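Local coordinates for 2-oxoglutarate carboxylase small subunit (Hydrogenobacter thermophilus, PDB 7KCT), which is the biotin-carboxylase-type small subunit of a carboxylase and binds adenosine-5'-diphosphate and magnesium in an ATP-grasp fold, at residues Glu119-Gly122 and Arg126-Glu129; Arg177-Arg180 and Glu184-Arg187; Glu190-Glu195 and Gly203-Glu208. All coordinates share one frame; numbering follows the deposited sequence.

Interaction 1 (Glu119-Gly122 and Arg126-Glu129); sequences ELMG and RSKE. With BCT (bicarbonate ion), chain F.
R126 reaches back across a tight turn to E119 and L120, and almost every atom along its chain finds something to touch. From CB the chain starts anti to the backbone N (chi1 175°), which puts CG over L120 O, 3.7 Å away. The next carbon, CD, is where the chain crosses the L120 side chain, packing against its methyl CD1 at 3.9 Å. A bend at chi3 (66°) then turns the guanidinium so that its edge faces the last carbonyls of helix 115-120. NE donates to L120 O at 2.8 Å, with the oxygen 24° out of the guanidinium plane, while NH2 donates to E119 O at 2.9 Å, nearer to that plane. The two carbonyls hold the guanidinium's rotation, leaving NH1 and NH2 directed at a bicarbonate ion, probably carried over from crystallisation: NH1 binds its O2 at 2.6 Å, and NH2 gives a longer bond to O1 at 3.2 Å. Deeper in, the methyl CE of M121, carried on a chain bent at chi2 and chi3, rests on S127 CB at 3.5 Å; the hydroxyl of S127 is hydrogen-bonded to D123 O. The contact closes the short connection between consecutive helices 115-120 and 124-133, and its arginine belongs, with D123 and R202, to the bicarbonate pocket.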
loop_
_atom_site.group_PDB
_atom_site.type_symbol
_atom_site.label_atom_id
_atom_site.label_comp_id
_atom_site.label_asym_id
_atom_site.label_seq_id
_atom_site.Cartn_x
_atom_site.Cartn_y
_atom_site.Cartn_z
ATOM N N GLU A 119 -14.002 -6.819 31.801
ATOM C CA GLU A 119 -15.232 -7.194 32.482
ATOM C C GLU A 119 -16.073 -5.972 32.842
ATOM O O GLU A 119 -17.300 -6.007 32.770
ATOM C CB GLU A 119 -14.871 -7.957 33.736
ATOM C CG GLU A 119 -15.882 -8.911 34.289
ATOM C CD GLU A 119 -15.193 -9.697 35.376
ATOM O OE1 GLU A 119 -14.750 -9.040 36.347
ATOM O OE2 GLU A 119 -15.005 -10.927 35.224
ATOM N N LEU A 120 -15.440 -4.908 33.291
ATOM C CA LEU A 120 -16.181 -3.706 33.632
ATOM C C LEU A 120 -16.954 -3.145 32.435
ATOM O O LEU A 120 -18.130 -2.790 32.559
ATOM C CB LEU A 120 -15.224 -2.668 34.168
ATOM C CG LEU A 120 -15.798 -1.296 34.478
ATOM C CD1 LEU A 120 -16.697 -1.331 35.724
ATOM C CD2 LEU A 120 -14.703 -0.225 34.605
ATOM N N MET A 121 -16.283 -2.961 31.300
ATOM C CA MET A 121 -16.868 -2.343 30.124
ATOM C C MET A 121 -17.576 -3.320 29.234
ATOM O O MET A 121 -17.975 -2.934 28.133
ATOM C CB MET A 121 -15.791 -1.617 29.340
ATOM C CG MET A 121 -15.128 -0.677 30.253
ATOM S SD MET A 121 -16.239 0.574 31.054
ATOM C CE MET A 121 -16.545 1.907 29.815
ATOM N N GLY A 122 -17.814 -4.526 29.711
ATOM C CA GLY A 122 -18.456 -5.569 28.939
ATOM C C GLY A 122 -19.955 -5.507 28.921
ATOM O O GLY A 122 -20.595 -6.272 28.203
ATOM N N ARG A 126 -23.723 -0.544 32.324
ATOM C CA ARG A 126 -22.658 -0.157 33.245
ATOM C C ARG A 126 -21.648 0.766 32.584
ATOM O O ARG A 126 -21.196 1.733 33.203
ATOM C CB ARG A 126 -21.974 -1.416 33.784
ATOM C CG ARG A 126 -20.771 -1.166 34.664
ATOM C CD ARG A 126 -20.410 -2.419 35.382
ATOM N NE ARG A 126 -19.937 -3.525 34.542
ATOM C CZ ARG A 126 -20.588 -4.665 34.331
ATOM N NH1 ARG A 126 -21.776 -4.884 34.868
ATOM N NH2 ARG A 126 -20.020 -5.618 33.586
ATOM N N SER A 127 -21.249 0.486 31.329
ATOM C CA SER A 127 -20.249 1.352 30.691
ATOM C C SER A 127 -20.716 2.804 30.583
ATOM O O SER A 127 -19.906 3.728 30.693
ATOM C CB SER A 127 -19.886 0.883 29.265
ATOM O OG SER A 127 -19.872 -0.518 29.150
ATOM N N LYS A 128 -21.977 3.030 30.210
ATOM C CA LYS A 128 -22.490 4.406 30.176
ATOM C C LYS A 128 -22.406 5.076 31.551
ATOM O O LYS A 128 -22.036 6.254 31.673
ATOM C CB LYS A 128 -23.954 4.414 29.718
ATOM C CG LYS A 128 -24.216 3.986 28.298
ATOM C CD LYS A 128 -25.711 3.876 28.031
ATOM C CE LYS A 128 -26.322 5.214 27.652
ATOM N NZ LYS A 128 -27.798 5.053 27.455
ATOM N N GLU A 129 -22.837 4.373 32.588
ATOM C CA GLU A 129 -22.766 4.964 33.930
ATOM C C GLU A 129 -21.332 5.338 34.295
ATOM O O GLU A 129 -21.079 6.441 34.796
ATOM C CB GLU A 129 -23.370 4.007 34.968
HETATM C C BCT F . -22.657 -7.952 33.799
HETATM O O1 BCT F . -21.515 -8.415 33.556
HETATM O O2 BCT F . -23.134 -6.814 33.888
HETATM O O3 BCT F . -23.634 -8.997 33.954
#

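Interaction 2 (Arg177-Arg180 and Glu184-Arg187); sequences RICR and ELVR
A strand-to-helix turn of the ATP-grasp domain holds this contact: strand 176-179, at one margin of a three-stranded antiparallel sheet, ends at C179, R180 follows as loop, and helix 182-200 starts after a two-residue connection. In its first turn, E184 folds back over the strand end. CG lies anti to the carbonyl carbon (chi1 -67°), and the extended chain beyond it brings OE2 to the backbone N of R180 at 2.8 Å. That bond is fairly straight, with an N-H...O angle of 159°, and uses the anti side of the carboxylate, 26° out of its plane. OE2 also rests against R180 CB, 3.4 Å away. The two side chains run alongside each other, yet their charged ends do not meet, since R180 NE stays 5.4 Å from E184 OE2 and the guanidinium is engaged by E212 instead. Beside this polar link, C179 SG sits 3.7 Å from L185 CA and 3.9 Å from L185 CD1, in a layer shared with V163 and L165 of the neighbouring strand. Chemically, a carboxylate oxygen satisfies a backbone N-H just beyond the strand, and that N-H donor would favour the carboxylate form of E184.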
loop_
_atom_site.group_PDB
_atom_site.type_symbol
_atom_site.label_atom_id
_atom_site.label_comp_id
_atom_site.label_asym_id
_atom_site.label_seq_id
_atom_site.Cartn_x
_atom_site.Cartn_y
_atom_site.Cartn_z
ATOM N N ARG A 177 -33.182 -2.628 18.395
ATOM C CA ARG A 177 -34.533 -2.439 17.864
ATOM C C ARG A 177 -35.042 -1.024 18.072
ATOM O O ARG A 177 -35.090 -0.527 19.203
ATOM C CB ARG A 177 -35.534 -3.391 18.492
ATOM C CG ARG A 177 -35.267 -4.850 18.272
ATOM C CD ARG A 177 -35.573 -5.302 16.858
ATOM N NE ARG A 177 -35.629 -6.763 16.833
ATOM C CZ ARG A 177 -34.557 -7.550 16.774
ATOM N NH1 ARG A 177 -33.333 -7.027 16.720
ATOM N NH2 ARG A 177 -34.704 -8.862 16.784
ATOM N N ILE A 178 -35.478 -0.405 16.976
ATOM C CA ILE A 178 -36.102 0.914 17.067
ATOM C C ILE A 178 -37.571 0.763 17.428
ATOM O O ILE A 178 -38.261 -0.079 16.856
ATOM C CB ILE A 178 -35.948 1.673 15.738
ATOM C CG1 ILE A 178 -34.467 1.898 15.434
ATOM C CG2 ILE A 178 -36.681 2.997 15.783
ATOM C CD1 ILE A 178 -34.165 2.180 13.939
ATOM N N CYS A 179 -38.081 1.599 18.340
ATOM C CA CYS A 179 -39.486 1.526 18.761
ATOM C C CYS A 179 -40.063 2.935 18.736
ATOM O O CYS A 179 -39.587 3.808 19.466
ATOM C CB CYS A 179 -39.633 0.901 20.159
ATOM S SG CYS A 179 -38.614 -0.580 20.501
ATOM N N ARG A 180 -41.066 3.164 17.891
ATOM C CA ARG A 180 -41.610 4.503 17.685
ATOM C C ARG A 180 -42.939 4.725 18.403
ATOM O O ARG A 180 -43.454 5.847 18.404
ATOM C CB ARG A 180 -41.743 4.769 16.184
ATOM C CG ARG A 180 -40.349 4.863 15.510
ATOM C CD ARG A 180 -40.409 5.314 14.087
ATOM N NE ARG A 180 -39.130 5.211 13.391
ATOM C CZ ARG A 180 -38.235 6.175 13.352
ATOM N NH1 ARG A 180 -38.466 7.315 13.984
ATOM N NH2 ARG A 180 -37.116 6.004 12.668
ATOM N N GLU A 184 -44.872 -0.878 19.383
ATOM C CA GLU A 184 -43.639 -1.452 18.847
ATOM C C GLU A 184 -42.705 -1.882 19.976
ATOM O O GLU A 184 -42.045 -2.922 19.887
ATOM C CB GLU A 184 -42.943 -0.443 17.929
ATOM C CG GLU A 184 -43.681 -0.119 16.625
ATOM C CD GLU A 184 -42.837 0.659 15.596
ATOM O OE1 GLU A 184 -43.171 0.594 14.386
ATOM O OE2 GLU A 184 -41.860 1.346 15.978
ATOM N N LEU A 185 -42.632 -1.082 21.040
ATOM C CA LEU A 185 -41.787 -1.406 22.192
ATOM C C LEU A 185 -42.083 -2.784 22.773
ATOM O O LEU A 185 -41.169 -3.556 23.081
ATOM C CB LEU A 185 -41.990 -0.354 23.283
ATOM C CG LEU A 185 -41.138 -0.442 24.547
ATOM C CD1 LEU A 185 -39.731 0.045 24.190
ATOM C CD2 LEU A 185 -41.743 0.358 25.681
ATOM N N VAL A 186 -43.361 -3.080 23.000
ATOM C CA VAL A 186 -43.736 -4.346 23.619
ATOM C C VAL A 186 -43.392 -5.502 22.693
ATOM O O VAL A 186 -42.824 -6.512 23.130
ATOM C CB VAL A 186 -45.224 -4.330 24.007
ATOM C CG1 VAL A 186 -45.611 -5.696 24.535
ATOM C CG2 VAL A 186 -45.470 -3.207 25.011
ATOM N N ARG A 187 -43.693 -5.367 21.396
ATOM C CA ARG A 187 -43.275 -6.406 20.470
ATOM C C ARG A 187 -41.779 -6.571 20.491
ATOM O O ARG A 187 -41.265 -7.678 20.633
ATOM C CB ARG A 187 -43.713 -6.105 19.045
ATOM C CG ARG A 187 -43.517 -7.296 18.096
ATOM C CD ARG A 187 -44.159 -7.183 16.698
ATOM N NE ARG A 187 -44.673 -5.832 16.372
ATOM C CZ ARG A 187 -45.959 -5.414 16.524
ATOM N NH1 ARG A 187 -46.889 -6.216 16.991
ATOM N NH2 ARG A 187 -46.240 -4.120 16.243
#

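Interaction 3 (Glu190-Glu195 and Gly203-Glu208); sequences ENAYNE and GDLLLE. With ADP (adenosine-5'-diphosphate), chain C.
The Y193 ring lies with one face against the backbone of G203. The CA of G203 stands 3.9 Å from the ring centroid, only 16° off the ring normal, so a CA C-H makes a CH-pi contact over the face. On that same face G203 O sits above the rim, 3.3 Å from Y193 CD2. Having no side chain, the glycine can lay its backbone directly against the ring. L205 continues the packing next to the ring and spreads its two methyls along the helix: CD1 approaches Y193 CB at 4.2 Å, and CD2 meets A192 CB at 4.1 Å. CD2 also lies 3.8 Å from A192 O, so the leucine touches the helix backbone as well as its side chains. No hydrogen bond joins helix residues 190-195 to 203-208, and the contact rests on apolar and CH-pi packing of helix 182-200 against the loop residue G203 and the first strand residue, L205.

The second flat group, the adenine of ADP, belongs to the far end of the strand. E208 sets CG between the backbone N and the carbonyl carbon (chi1 53°) and extends from there, carrying OE2 to the amino group. ADP N6 donates to E208 OE2 at 2.7 Å along an almost straight line, 173°. The same oxygen lies 3.2 Å from ADP N7, a pair that may repel mildly, but K166 forms a salt bridge with OE2 and also bonds ADP, which would offset that cost. One short segment therefore has two chemistries: an apolar end seated on the helix, and a charged end whose carboxylate accepts a hydrogen bond from the adenine amino group, consistent with a part in reading it, while K166 on OE2 and K128 on OE1 probably keep it anionic.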
loop_
_atom_site.group_PDB
_atom_site.type_symbol
_atom_site.label_atom_id
_atom_site.label_comp_id
_atom_site.label_asym_id
_atom_site.label_seq_id
_atom_site.Cartn_x
_atom_site.Cartn_y
_atom_site.Cartn_z
ATOM N N GLU A 190 -39.588 -8.494 23.619
ATOM C CA GLU A 190 -39.493 -9.963 23.630
ATOM C C GLU A 190 -38.541 -10.438 22.546
ATOM O O GLU A 190 -37.728 -11.358 22.751
ATOM C CB GLU A 190 -40.849 -10.613 23.359
ATOM N N ASN A 191 -38.596 -9.788 21.385
ATOM C CA ASN A 191 -37.793 -10.239 20.242
ATOM C C ASN A 191 -36.324 -9.895 20.414
ATOM O O ASN A 191 -35.455 -10.711 20.076
ATOM C CB ASN A 191 -38.285 -9.661 18.904
ATOM C CG ASN A 191 -39.718 -10.065 18.582
ATOM O OD1 ASN A 191 -40.367 -10.781 19.357
ATOM N ND2 ASN A 191 -40.245 -9.549 17.470
ATOM N N ALA A 192 -36.020 -8.715 20.969
ATOM C CA ALA A 192 -34.627 -8.385 21.236
ATOM C C ALA A 192 -34.104 -9.123 22.464
ATOM O O ALA A 192 -32.902 -9.380 22.554
ATOM C CB ALA A 192 -34.457 -6.884 21.448
ATOM N N TYR A 193 -34.987 -9.459 23.412
ATOM C CA TYR A 193 -34.604 -10.291 24.554
ATOM C C TYR A 193 -34.229 -11.695 24.097
ATOM O O TYR A 193 -33.119 -12.179 24.363
ATOM C CB TYR A 193 -35.754 -10.356 25.573
ATOM C CG TYR A 193 -35.364 -10.853 26.961
ATOM C CD1 TYR A 193 -34.959 -12.169 27.162
ATOM C CD2 TYR A 193 -35.414 -10.009 28.068
ATOM C CE1 TYR A 193 -34.605 -12.630 28.428
ATOM C CE2 TYR A 193 -35.064 -10.457 29.330
ATOM C CZ TYR A 193 -34.659 -11.769 29.502
ATOM O OH TYR A 193 -34.313 -12.233 30.751
ATOM N N ASN A 194 -35.151 -12.370 23.408
ATOM C CA ASN A 194 -34.883 -13.731 22.956
ATOM C C ASN A 194 -33.656 -13.772 22.058
ATOM O O ASN A 194 -32.825 -14.677 22.174
ATOM C CB ASN A 194 -36.105 -14.292 22.224
ATOM C CG ASN A 194 -37.309 -14.501 23.143
ATOM O OD1 ASN A 194 -37.170 -14.772 24.351
ATOM N ND2 ASN A 194 -38.504 -14.390 22.564
ATOM N N GLU A 195 -33.509 -12.785 21.167
ATOM C CA GLU A 195 -32.354 -12.767 20.270
ATOM C C GLU A 195 -31.050 -12.638 21.051
ATOM O O GLU A 195 -30.014 -13.176 20.634
ATOM C CB GLU A 195 -32.452 -11.610 19.265
ATOM C CG GLU A 195 -31.187 -11.480 18.363
ATOM C CD GLU A 195 -31.168 -10.249 17.444
ATOM O OE1 GLU A 195 -31.936 -9.291 17.677
ATOM O OE2 GLU A 195 -30.342 -10.231 16.501
ATOM N N GLY A 203 -30.103 -12.035 28.245
ATOM C CA GLY A 203 -31.153 -11.323 27.548
ATOM C C GLY A 203 -31.372 -9.887 27.968
ATOM O O GLY A 203 -32.290 -9.241 27.454
ATOM N N ASP A 204 -30.533 -9.348 28.844
ATOM C CA ASP A 204 -30.807 -8.057 29.466
ATOM C C ASP A 204 -30.736 -6.908 28.468
ATOM O O ASP A 204 -29.750 -6.768 27.735
ATOM C CB ASP A 204 -29.805 -7.789 30.584
ATOM C CG ASP A 204 -29.739 -8.909 31.598
ATOM O OD1 ASP A 204 -30.719 -9.677 31.717
ATOM O OD2 ASP A 204 -28.695 -9.034 32.262
ATOM N N LEU A 205 -31.745 -6.038 28.504
ATOM C CA LEU A 205 -31.843 -4.918 27.582
ATOM C C LEU A 205 -31.713 -3.603 28.343
ATOM O O LEU A 205 -32.035 -3.520 29.529
ATOM C CB LEU A 205 -33.178 -4.951 26.827
ATOM C CG LEU A 205 -33.534 -6.285 26.156
ATOM C CD1 LEU A 205 -34.954 -6.260 25.624
ATOM C CD2 LEU A 205 -32.583 -6.602 25.070
ATOM N N LEU A 206 -31.175 -2.598 27.663
ATOM C CA LEU A 206 -31.297 -1.213 28.072
ATOM C C LEU A 206 -32.130 -0.467 27.031
ATOM O O LEU A 206 -32.346 -0.931 25.902
ATOM C CB LEU A 206 -29.921 -0.564 28.258
ATOM C CG LEU A 206 -28.982 -0.348 27.071
ATOM C CD1 LEU A 206 -29.464 0.847 26.247
ATOM C CD2 LEU A 206 -27.576 -0.114 27.532
ATOM N N LEU A 207 -32.549 0.728 27.410
ATOM C CA LEU A 207 -33.358 1.582 26.559
ATOM C C LEU A 207 -32.675 2.925 26.485
ATOM O O LEU A 207 -32.244 3.445 27.517
ATOM C CB LEU A 207 -34.772 1.721 27.130
ATOM C CG LEU A 207 -35.832 2.463 26.318
ATOM C CD1 LEU A 207 -37.226 2.160 26.905
ATOM C CD2 LEU A 207 -35.577 3.922 26.333
ATOM N N GLU A 208 -32.554 3.486 25.280
ATOM C CA GLU A 208 -32.092 4.848 25.164
ATOM C C GLU A 208 -32.861 5.606 24.086
ATOM O O GLU A 208 -33.596 5.036 23.295
ATOM C CB GLU A 208 -30.570 4.911 24.908
ATOM C CG GLU A 208 -30.027 4.113 23.751
ATOM C CD GLU A 208 -28.479 4.185 23.672
ATOM O OE1 GLU A 208 -27.811 4.104 24.732
ATOM O OE2 GLU A 208 -27.920 4.296 22.560
HETATM P PB ADP C . -22.857 -2.996 18.722
HETATM O O1B ADP C . -23.590 -4.138 18.110
HETATM O O2B ADP C . -21.906 -2.060 18.022
HETATM O O3B ADP C . -22.455 -3.211 20.169
HETATM P PA ADP C . -23.674 -0.368 19.295
HETATM O O1A ADP C . -22.400 0.309 18.937
HETATM O O2A ADP C . -24.441 0.179 20.488
HETATM O O3A ADP C . -24.211 -1.823 19.082
HETATM O "O5'" ADP C . -24.719 0.563 18.045
HETATM C "C5'" ADP C . -24.961 -0.184 16.798
HETATM C "C4'" ADP C . -25.250 0.875 15.810
HETATM O "O4'" ADP C . -26.642 1.185 16.053
HETATM C "C3'" ADP C . -24.463 2.110 16.033
HETATM O "O3'" ADP C . -23.329 2.150 15.158
HETATM C "C2'" ADP C . -25.475 3.117 15.491
HETATM O "O2'" ADP C . -25.598 3.043 14.019
HETATM C "C1'" ADP C . -26.797 2.600 15.980
HETATM N N9 ADP C . -27.148 3.166 17.305
HETATM C C8 ADP C . -26.725 2.778 18.584
HETATM N N7 ADP C . -27.307 3.540 19.546
HETATM C C5 ADP C . -28.094 4.461 18.854
HETATM C C6 ADP C . -28.938 5.516 19.285
HETATM N N6 ADP C . -29.065 5.783 20.613
HETATM N N1 ADP C . -29.589 6.305 18.393
HETATM C C2 ADP C . -29.409 5.954 17.097
HETATM N N3 ADP C . -28.662 4.983 16.544
HETATM C C4 ADP C . -28.006 4.238 17.469
#

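In the fold
The three contacts follow one another along the chain, each closing before the next opens. Interactions 2 and 3 are close neighbours, their centres about 10 Å apart: both draw on helix 182-200, and their strands, 176-179 and 205-209, are the two outer members of the sheet centred on 163-167. A salt bridge from R177 to E195 ties them, along with packing of L185 on L207. Interaction 1 lies about 17 Å from interaction 3 and 24 Å from interaction 2, centre to centre, yet K128 of helix 124-133 forms a salt bridge with E208. Through that pair interaction 1 is linked directly to a residue of the ADP pocket; it does not touch interaction 2.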